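Local coordinates for protein probable arylamine n-acetyl transferase (Mycobacterium abscessus, PDB 4GUZ) that probably transfers an acetyl group from acetyl coenzyme A to arylamine substrates, as other members of the arylamine N-acetyltransferase family do, at residues S226-L238 against I241-P254. Residues are numbered along the deposited sequence; the frame is centred on the assembly and turned at random.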
loop_
_atom_site.group_PDB
_atom_site.type_symbol
_atom_site.label_atom_id
_atom_site.label_comp_id
_atom_site.label_asym_id
_atom_site.label_seq_id
_atom_site.Cartn_x
_atom_site.Cartn_y
_atom_site.Cartn_z
ATOM N N SER A 226 11.331 4.230 -3.918
ATOM C CA SER A 226 11.826 4.940 -5.083
ATOM C C SER A 226 12.320 3.894 -6.082
ATOM O O SER A 226 12.514 2.740 -5.683
ATOM C CB SER A 226 12.974 5.871 -4.667
ATOM O OG SER A 226 12.569 6.842 -3.714
ATOM N N PRO A 227 12.666 4.254 -7.346
ATOM C CA PRO A 227 13.205 3.233 -8.266
ATOM C C PRO A 227 14.505 2.560 -7.772
ATOM O O PRO A 227 14.727 1.381 -8.074
ATOM C CB PRO A 227 13.454 4.031 -9.553
ATOM C CG PRO A 227 12.472 5.161 -9.490
ATOM C CD PRO A 227 12.517 5.558 -8.029
ATOM N N ASP A 228 15.349 3.274 -7.010
ATOM C CA ASP A 228 16.622 2.700 -6.586
ATOM C C ASP A 228 16.892 2.912 -5.085
ATOM O O ASP A 228 18.054 2.917 -4.644
ATOM C CB ASP A 228 17.770 3.285 -7.455
ATOM C CG ASP A 228 19.106 2.558 -7.359
ATOM O OD1 ASP A 228 19.108 1.312 -7.367
ATOM O OD2 ASP A 228 20.152 3.247 -7.252
ATOM N N HIS A 229 15.807 2.976 -4.281
ATOM C CA HIS A 229 15.948 3.188 -2.842
ATOM C C HIS A 229 14.643 3.006 -2.111
ATOM O O HIS A 229 13.588 3.161 -2.708
ATOM C CB HIS A 229 16.448 4.621 -2.572
ATOM C CG HIS A 229 17.333 4.728 -1.374
ATOM N ND1 HIS A 229 18.632 4.246 -1.389
ATOM C CD2 HIS A 229 17.078 5.264 -0.158
ATOM C CE1 HIS A 229 19.121 4.496 -0.186
ATOM N NE2 HIS A 229 18.221 5.108 0.589
ATOM N N ALA A 230 14.725 2.759 -0.788
ATOM C CA ALA A 230 13.558 2.683 0.093
ATOM C C ALA A 230 13.930 3.022 1.520
ATOM O O ALA A 230 15.084 2.875 1.917
ATOM C CB ALA A 230 12.935 1.296 0.047
ATOM N N TYR A 231 12.950 3.506 2.279
ATOM C CA TYR A 231 13.030 3.762 3.715
ATOM C C TYR A 231 11.842 3.161 4.399
ATOM O O TYR A 231 10.711 3.272 3.904
ATOM C CB TYR A 231 13.031 5.257 4.069
ATOM C CG TYR A 231 14.238 6.036 3.632
ATOM C CD1 TYR A 231 15.381 6.089 4.424
ATOM C CD2 TYR A 231 14.201 6.819 2.484
ATOM C CE1 TYR A 231 16.487 6.850 4.048
ATOM C CE2 TYR A 231 15.298 7.586 2.099
ATOM C CZ TYR A 231 16.438 7.600 2.883
ATOM O OH TYR A 231 17.507 8.373 2.486
ATOM N N ILE A 232 12.084 2.593 5.559
ATOM C CA ILE A 232 11.059 2.032 6.422
ATOM C C ILE A 232 11.383 2.443 7.844
ATOM O O ILE A 232 12.460 2.108 8.328
ATOM C CB ILE A 232 10.910 0.477 6.338
ATOM C CG1 ILE A 232 10.527 -0.044 4.927
ATOM C CG2 ILE A 232 9.892 -0.013 7.397
ATOM C CD1 ILE A 232 10.535 -1.660 4.751
ATOM N N LEU A 233 10.455 3.126 8.513
ATOM C CA LEU A 233 10.578 3.411 9.933
ATOM C C LEU A 233 9.782 2.329 10.668
ATOM O O LEU A 233 8.564 2.217 10.497
ATOM C CB LEU A 233 10.093 4.830 10.275
ATOM C CG LEU A 233 10.093 5.193 11.761
ATOM C CD1 LEU A 233 11.523 5.307 12.307
ATOM C CD2 LEU A 233 9.325 6.466 12.017
ATOM N N ASP A 234 10.487 1.479 11.418
ATOM C CA ASP A 234 9.863 0.390 12.146
ATOM C C ASP A 234 9.890 0.815 13.615
ATOM O O ASP A 234 10.895 0.620 14.303
ATOM C CB ASP A 234 10.609 -0.938 11.865
ATOM C CG ASP A 234 9.928 -2.172 12.430
ATOM O OD1 ASP A 234 8.856 -2.026 13.056
ATOM O OD2 ASP A 234 10.473 -3.296 12.247
ATOM N N HIS A 235 8.822 1.519 14.039
ATOM C CA HIS A 235 8.643 2.115 15.372
ATOM C C HIS A 235 9.656 3.273 15.493
ATOM O O HIS A 235 9.390 4.340 14.933
ATOM C CB HIS A 235 8.745 1.070 16.506
ATOM C CG HIS A 235 8.276 1.559 17.839
ATOM N ND1 HIS A 235 7.019 2.114 18.004
ATOM C CD2 HIS A 235 8.890 1.504 19.043
ATOM C CE1 HIS A 235 6.922 2.405 19.292
ATOM N NE2 HIS A 235 8.016 2.051 19.960
ATOM N N ARG A 236 10.825 3.051 16.119
ATOM C CA ARG A 236 11.887 4.066 16.247
ATOM C C ARG A 236 13.153 3.662 15.449
ATOM O O ARG A 236 14.168 4.355 15.501
ATOM C CB ARG A 236 12.239 4.274 17.735
ATOM C CG ARG A 236 11.237 5.138 18.494
ATOM C CD ARG A 236 11.435 5.056 20.003
ATOM N NE ARG A 236 12.794 5.414 20.422
ATOM C CZ ARG A 236 13.204 5.477 21.687
ATOM N NH1 ARG A 236 12.360 5.221 22.681
ATOM N NH2 ARG A 236 14.457 5.812 21.967
ATOM N N GLU A 237 13.105 2.520 14.756
ATOM C CA GLU A 237 14.245 2.029 13.991
ATOM C C GLU A 237 14.117 2.446 12.547
ATOM O O GLU A 237 13.160 2.061 11.883
ATOM C CB GLU A 237 14.344 0.502 14.087
ATOM C CG GLU A 237 15.709 -0.048 13.707
ATOM C CD GLU A 237 16.843 0.181 14.693
ATOM O OE1 GLU A 237 16.579 0.370 15.901
ATOM O OE2 GLU A 237 18.008 0.030 14.273
ATOM N N LEU A 238 15.084 3.208 12.056
ATOM C CA LEU A 238 15.036 3.648 10.662
ATOM C C LEU A 238 15.833 2.708 9.815
ATOM O O LEU A 238 17.033 2.594 10.019
ATOM C CB LEU A 238 15.560 5.086 10.506
ATOM C CG LEU A 238 15.516 5.675 9.072
ATOM C CD1 LEU A 238 14.077 5.781 8.532
ATOM C CD2 LEU A 238 16.201 7.042 9.034
ATOM N N ILE A 241 17.221 1.210 2.757
ATOM C CA ILE A 241 17.434 0.065 1.874
ATOM C C ILE A 241 17.965 0.478 0.501
ATOM O O ILE A 241 17.372 1.315 -0.180
ATOM C CB ILE A 241 16.096 -0.720 1.707
ATOM C CG1 ILE A 241 15.432 -1.044 3.084
ATOM C CG2 ILE A 241 16.280 -1.991 0.850
ATOM C CD1 ILE A 241 13.901 -1.228 2.996
ATOM N N GLN A 242 19.033 -0.193 0.081
ATOM C CA GLN A 242 19.644 -0.036 -1.233
ATOM C C GLN A 242 19.374 -1.327 -1.995
ATOM O O GLN A 242 20.009 -2.362 -1.736
ATOM C CB GLN A 242 21.155 0.297 -1.147
ATOM C CG GLN A 242 21.825 0.399 -2.537
ATOM C CD GLN A 242 21.115 1.372 -3.476
ATOM O OE1 GLN A 242 20.891 2.543 -3.147
ATOM N NE2 GLN A 242 20.729 0.895 -4.663
ATOM N N PRO A 243 18.346 -1.318 -2.857
ATOM C CA PRO A 243 18.013 -2.539 -3.616
ATOM C C PRO A 243 19.221 -3.087 -4.366
ATOM O O PRO A 243 19.984 -2.306 -4.944
ATOM C CB PRO A 243 16.922 -2.071 -4.593
ATOM C CG PRO A 243 17.068 -0.588 -4.643
ATOM C CD PRO A 243 17.508 -0.178 -3.275
ATOM N N GLY A 244 19.403 -4.407 -4.306
ATOM C CA GLY A 244 20.549 -5.081 -4.913
ATOM C C GLY A 244 21.786 -5.124 -4.028
ATOM O O GLY A 244 22.753 -5.828 -4.344
ATOM N N VAL A 245 21.777 -4.392 -2.913
ATOM C CA VAL A 245 22.908 -4.334 -1.968
ATOM C C VAL A 245 22.495 -4.796 -0.562
ATOM O O VAL A 245 23.168 -5.648 0.030
ATOM C CB VAL A 245 23.550 -2.911 -1.907
ATOM C CG1 VAL A 245 24.644 -2.843 -0.842
ATOM C CG2 VAL A 245 24.095 -2.490 -3.271
ATOM N N GLY A 246 21.460 -4.172 -0.008
ATOM C CA GLY A 246 21.002 -4.512 1.336
ATOM C C GLY A 246 20.496 -3.313 2.093
ATOM O O GLY A 246 19.954 -2.381 1.494
ATOM N N ARG A 247 20.607 -3.360 3.434
ATOM C CA ARG A 247 20.101 -2.281 4.251
ATOM C C ARG A 247 20.943 -2.038 5.480
ATOM O O ARG A 247 21.740 -2.877 5.888
ATOM C CB ARG A 247 18.625 -2.541 4.658
ATOM C CG ARG A 247 18.401 -3.757 5.518
ATOM C CD ARG A 247 16.973 -3.799 6.011
ATOM N NE ARG A 247 16.070 -4.295 4.971
ATOM C CZ ARG A 247 14.758 -4.383 5.118
ATOM N NH1 ARG A 247 14.183 -3.996 6.254
ATOM N NH2 ARG A 247 14.003 -4.850 4.130
ATOM N N LYS A 248 20.750 -0.859 6.062
ATOM C CA LYS A 248 21.370 -0.449 7.301
ATOM C C LYS A 248 20.238 0.058 8.185
ATOM O O LYS A 248 19.206 0.497 7.668
ATOM C CB LYS A 248 22.476 0.608 7.073
ATOM C CG LYS A 248 21.983 1.961 6.545
ATOM C CD LYS A 248 23.095 2.996 6.623
ATOM C CE LYS A 248 22.641 4.355 6.173
ATOM N NZ LYS A 248 23.755 5.339 6.227
ATOM N N THR A 249 20.423 -0.011 9.494
ATOM C CA THR A 249 19.417 0.378 10.484
ATOM C C THR A 249 20.022 1.232 11.580
ATOM O O THR A 249 21.170 1.006 11.968
ATOM C CB THR A 249 18.773 -0.896 11.111
ATOM O OG1 THR A 249 19.799 -1.712 11.699
ATOM C CG2 THR A 249 18.020 -1.737 10.088
ATOM N N ARG A 250 19.252 2.208 12.075
ATOM C CA ARG A 250 19.664 3.078 13.170
ATOM C C ARG A 250 18.455 3.435 14.048
ATOM O O ARG A 250 17.352 3.657 13.521
ATOM C CB ARG A 250 20.397 4.337 12.674
ATOM C CG ARG A 250 19.593 5.267 11.772
ATOM C CD ARG A 250 20.391 6.500 11.368
ATOM N NE ARG A 250 20.460 7.480 12.455
ATOM C CZ ARG A 250 19.895 8.682 12.425
ATOM N NH1 ARG A 250 19.211 9.076 11.356
ATOM N NH2 ARG A 250 20.002 9.499 13.465
ATOM N N GLN A 251 18.660 3.437 15.389
ATOM C CA GLN A 251 17.619 3.795 16.339
ATOM C C GLN A 251 17.525 5.314 16.455
ATOM O O GLN A 251 18.548 5.995 16.575
ATOM C CB GLN A 251 17.871 3.155 17.722
ATOM C CG GLN A 251 16.773 3.465 18.759
ATOM C CD GLN A 251 15.654 2.443 18.846
ATOM O OE1 GLN A 251 15.201 1.834 17.853
ATOM N NE2 GLN A 251 15.141 2.272 20.053
ATOM N N LEU A 252 16.301 5.830 16.464
ATOM C CA LEU A 252 16.030 7.252 16.600
ATOM C C LEU A 252 15.445 7.530 17.961
ATOM O O LEU A 252 14.708 6.694 18.497
ATOM C CB LEU A 252 15.045 7.725 15.508
ATOM C CG LEU A 252 15.441 7.520 14.027
ATOM C CD1 LEU A 252 14.302 7.880 13.123
ATOM C CD2 LEU A 252 16.617 8.390 13.640
ATOM N N THR A 253 15.771 8.703 18.524
ATOM C CA THR A 253 15.178 9.184 19.767
ATOM C C THR A 253 13.745 9.643 19.434
ATOM O O THR A 253 13.500 9.949 18.261
ATOM C CB THR A 253 15.990 10.365 20.352
ATOM O OG1 THR A 253 15.921 11.459 19.443
ATOM C CG2 THR A 253 17.439 10.011 20.693
ATOM N N PRO A 254 12.825 9.831 20.411
ATOM C CA PRO A 254 11.482 10.329 20.062
ATOM C C PRO A 254 11.508 11.632 19.232
ATOM O O PRO A 254 10.748 11.749 18.267
ATOM C CB PRO A 254 10.832 10.524 21.434
ATOM C CG PRO A 254 11.475 9.482 22.281
ATOM C CD PRO A 254 12.909 9.523 21.855
#
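Arg-236 bends at chi3 (56°), which turns its guanidinium back to Leu-252. Arg-236 NE hydrogen-bonds to Leu-252 O at 3.0 Å, nearly in line with the carbonyl. Pro-254 CD lies over one guanidinium face, and Arg-236 NH1 hydrogen-bonds to Leu-281 O. The backbone adds a second link, Leu-252 N to Arg-236 O. Gln-242 starts with CG opposite its backbone N (chi1 177°) and folds at chi2, so its amide reaches Asp-228. Gln-242 NE2 hydrogen-bonds to Asp-228 OD1 at 3.2 Å, from above the carboxylate plane, and also bonds to Pro-243 O. The same OD1 takes a bond from Ser-154. His-229 ND1 makes a weak bond to Gln-242 OE1 at the ring edge, while His-229 NE2 hydrogen-bonds to Glu-240 OE2. Between these ends run two antiparallel hairpins that share strand 237-242. Ala-230 pairs with Ile-241 and Leu-238 with Arg-250, each through two backbone bonds. A type II' turn from Asp-234 to Glu-237 closes the first hairpin. The second turns through 243-245, and at its base Val-245 and Gly-246 both face Gln-242 in a classic beta bulge. Ile-241 CD1 packs on Ile-232 CD1 at 3.8 Å, and Leu-252 CD1 touches Leu-233 CD1 at 3.9 Å. Strand 246-251 is one edge strand of the five-stranded antiparallel sheet, and strand 221-226 flanks strand 229-234 within it. Thr-253 then caps helix 254-263, whose Val-257 packs against Leu-233, Arg-236 and Leu-252.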